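Local coordinates for probable thiamine pyrophosphokinase (Staphylococcus saprophyticus, PDB 3L8M), which probably transfers a pyrophosphate group from ATP to thiamine, making thiamine diphosphate, at residues Gln84-Gly89 and Ala119-Asn124. Numbering follows the deposited sequence.
Sequences QAVKRG and AKMNIN. With NA (sodium ion), chain C.
Val86 carries this contact from the helix side, dividing its two methyls between Met121 and Ile123, neighbours but one along the loop that leads into strand 124-128. Starting at its CB, which points toward that loop, the side chain forks. CG1, placed anti to the backbone N (chi1 170°), goes to Met121, here selenomethionine, and meets its terminal methyl CE at 3.8 Å, so the two chains meet end-on, methyl to methyl. CG2 takes the other direction, anti to the carbonyl carbon, and lies 3.8 Å from CD1 of Ile123, the two side chains crossing at a slant. With CG1 of Ile123 anti to its backbone N, a bend at chi2 (76°) swings CD1 toward Val86. Tyr118 of helix 116-119 touches both Val86 and Ile123, and Ile93 on strand 92-96 packs against Ile123 too.

Just beyond Val86, the helix ends in a Schellman motif: Gly89 takes a positive phi, 92°, and its N bonds to Val86 O at 3.2 Å. Arg88 turns its guanidinium back along the helix, and NH1 donates to two acceptors of Gln84, the backbone O at 2.9 Å and, in the guanidinium plane, OE1 at 2.8 Å. Arg88 NH2 bonds to the O of Arg88 of a second subunit, so this helix end also faces a subunit interface.

Where strand 124-128 begins, parallel to strand 92-96 in the mixed sheet of the catalytic domain, Asn124 O lies 3.0 Å from the sodium ion, which Asp94 also binds through OD1. Between the two segments the chemistry is purely apolar, methyl against methyl over a small area near the surface, so their attraction probably rests on dispersion and the exclusion of water, with no directional bond to set how Val86 sits against the loop.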
loop_
_atom_site.group_PDB
_atom_site.type_symbol
_atom_site.label_atom_id
_atom_site.label_comp_id
_atom_site.label_asym_id
_atom_site.label_seq_id
_atom_site.Cartn_x
_atom_site.Cartn_y
_atom_site.Cartn_z
ATOM N N GLN A 84 13.856 -14.338 11.424
ATOM C CA GLN A 84 13.482 -14.210 10.024
ATOM C C GLN A 84 12.849 -12.867 9.706
ATOM O O GLN A 84 12.921 -12.412 8.564
ATOM C CB GLN A 84 12.526 -15.330 9.617
ATOM C CG GLN A 84 13.208 -16.656 9.396
ATOM C CD GLN A 84 14.298 -16.569 8.349
ATOM O OE1 GLN A 84 14.093 -16.012 7.266
ATOM N NE2 GLN A 84 15.465 -17.130 8.661
ATOM N N ALA A 85 12.213 -12.246 10.699
ATOM C CA ALA A 85 11.598 -10.937 10.477
ATOM C C ALA A 85 12.694 -9.880 10.517
ATOM O O ALA A 85 12.685 -8.932 9.728
ATOM C CB ALA A 85 10.537 -10.633 11.536
ATOM N N VAL A 86 13.633 -10.047 11.444
ATOM C CA VAL A 86 14.740 -9.108 11.581
ATOM C C VAL A 86 15.628 -9.166 10.336
ATOM O O VAL A 86 16.208 -8.166 9.939
ATOM C CB VAL A 86 15.582 -9.397 12.872
ATOM C CG1 VAL A 86 16.870 -8.578 12.867
ATOM C CG2 VAL A 86 14.774 -9.018 14.111
ATOM N N LYS A 87 15.721 -10.335 9.711
ATOM C CA LYS A 87 16.529 -10.478 8.505
ATOM C C LYS A 87 15.942 -9.706 7.321
ATOM O O LYS A 87 16.678 -9.265 6.433
ATOM C CB LYS A 87 16.663 -11.955 8.115
ATOM C CG LYS A 87 17.744 -12.703 8.855
ATOM C CD LYS A 87 17.925 -14.109 8.290
ATOM C CE LYS A 87 19.150 -14.774 8.890
ATOM N NZ LYS A 87 20.365 -13.971 8.571
ATOM N N ARG A 88 14.620 -9.557 7.303
ATOM C CA ARG A 88 13.939 -8.846 6.220
ATOM C C ARG A 88 13.823 -7.339 6.484
ATOM O O ARG A 88 13.200 -6.607 5.714
ATOM C CB ARG A 88 12.548 -9.457 5.990
ATOM C CG ARG A 88 12.578 -10.894 5.428
ATOM C CD ARG A 88 11.213 -11.587 5.534
ATOM N NE ARG A 88 11.152 -12.855 4.807
ATOM C CZ ARG A 88 11.887 -13.932 5.083
ATOM N NH1 ARG A 88 12.760 -13.910 6.081
ATOM N NH2 ARG A 88 11.749 -15.042 4.364
ATOM N N GLY A 89 14.413 -6.872 7.578
ATOM C CA GLY A 89 14.370 -5.447 7.869
ATOM C C GLY A 89 13.236 -4.949 8.750
ATOM O O GLY A 89 13.024 -3.743 8.860
ATOM N N ALA A 119 19.893 -6.534 21.472
ATOM C CA ALA A 119 20.211 -5.346 22.256
ATOM C C ALA A 119 21.051 -4.364 21.446
ATOM O O ALA A 119 20.729 -3.179 21.359
ATOM C CB ALA A 119 20.947 -5.742 23.523
ATOM N N LYS A 120 22.132 -4.866 20.855
ATOM C CA LYS A 120 23.018 -4.034 20.051
ATOM C C LYS A 120 22.272 -3.423 18.869
ATOM O O LYS A 120 22.435 -2.239 18.570
ATOM C CB LYS A 120 24.217 -4.860 19.571
ATOM C CG LYS A 120 23.985 -6.362 19.613
ATOM C CD LYS A 120 25.298 -7.125 19.631
ATOM C CE LYS A 120 25.083 -8.569 20.064
ATOM N NZ LYS A 120 26.360 -9.300 20.290
HETATM N N MSE A 121 21.449 -4.229 18.206
HETATM C CA MSE A 121 20.667 -3.755 17.069
HETATM C C MSE A 121 19.596 -2.785 17.576
HETATM O O MSE A 121 19.396 -2.651 18.784
HETATM C CB MSE A 121 20.039 -4.946 16.339
HETATM C CG MSE A 121 21.089 -5.926 15.800
HETATM SE SE MSE A 121 20.406 -7.606 15.131
HETATM C CE MSE A 121 20.434 -7.238 13.240
ATOM N N ASN A 122 18.923 -2.092 16.666
ATOM C CA ASN A 122 17.901 -1.136 17.074
ATOM C C ASN A 122 16.505 -1.719 16.865
ATOM O O ASN A 122 15.633 -1.067 16.299
ATOM C CB ASN A 122 18.045 0.162 16.273
ATOM C CG ASN A 122 17.506 1.369 17.018
ATOM O OD1 ASN A 122 18.059 1.779 18.041
ATOM N ND2 ASN A 122 16.420 1.944 16.509
ATOM N N ILE A 123 16.307 -2.946 17.343
ATOM C CA ILE A 123 15.033 -3.648 17.210
ATOM C C ILE A 123 14.136 -3.445 18.433
ATOM O O ILE A 123 14.620 -3.304 19.555
ATOM C CB ILE A 123 15.277 -5.165 17.004
ATOM C CG1 ILE A 123 13.949 -5.904 16.831
ATOM C CG2 ILE A 123 16.045 -5.728 18.176
ATOM C CD1 ILE A 123 13.321 -5.725 15.471
ATOM N N ASN A 124 12.826 -3.435 18.205
ATOM C CA ASN A 124 11.849 -3.246 19.272
ATOM C C ASN A 124 10.841 -4.394 19.267
ATOM O O ASN A 124 9.893 -4.381 18.485
ATOM C CB ASN A 124 11.109 -1.919 19.071
ATOM C CG ASN A 124 10.013 -1.698 20.094
ATOM O OD1 ASN A 124 9.059 -0.958 19.847
ATOM N ND2 ASN A 124 10.147 -2.333 21.255
HETATM NA NA NA C . 7.169 -3.288 18.981
#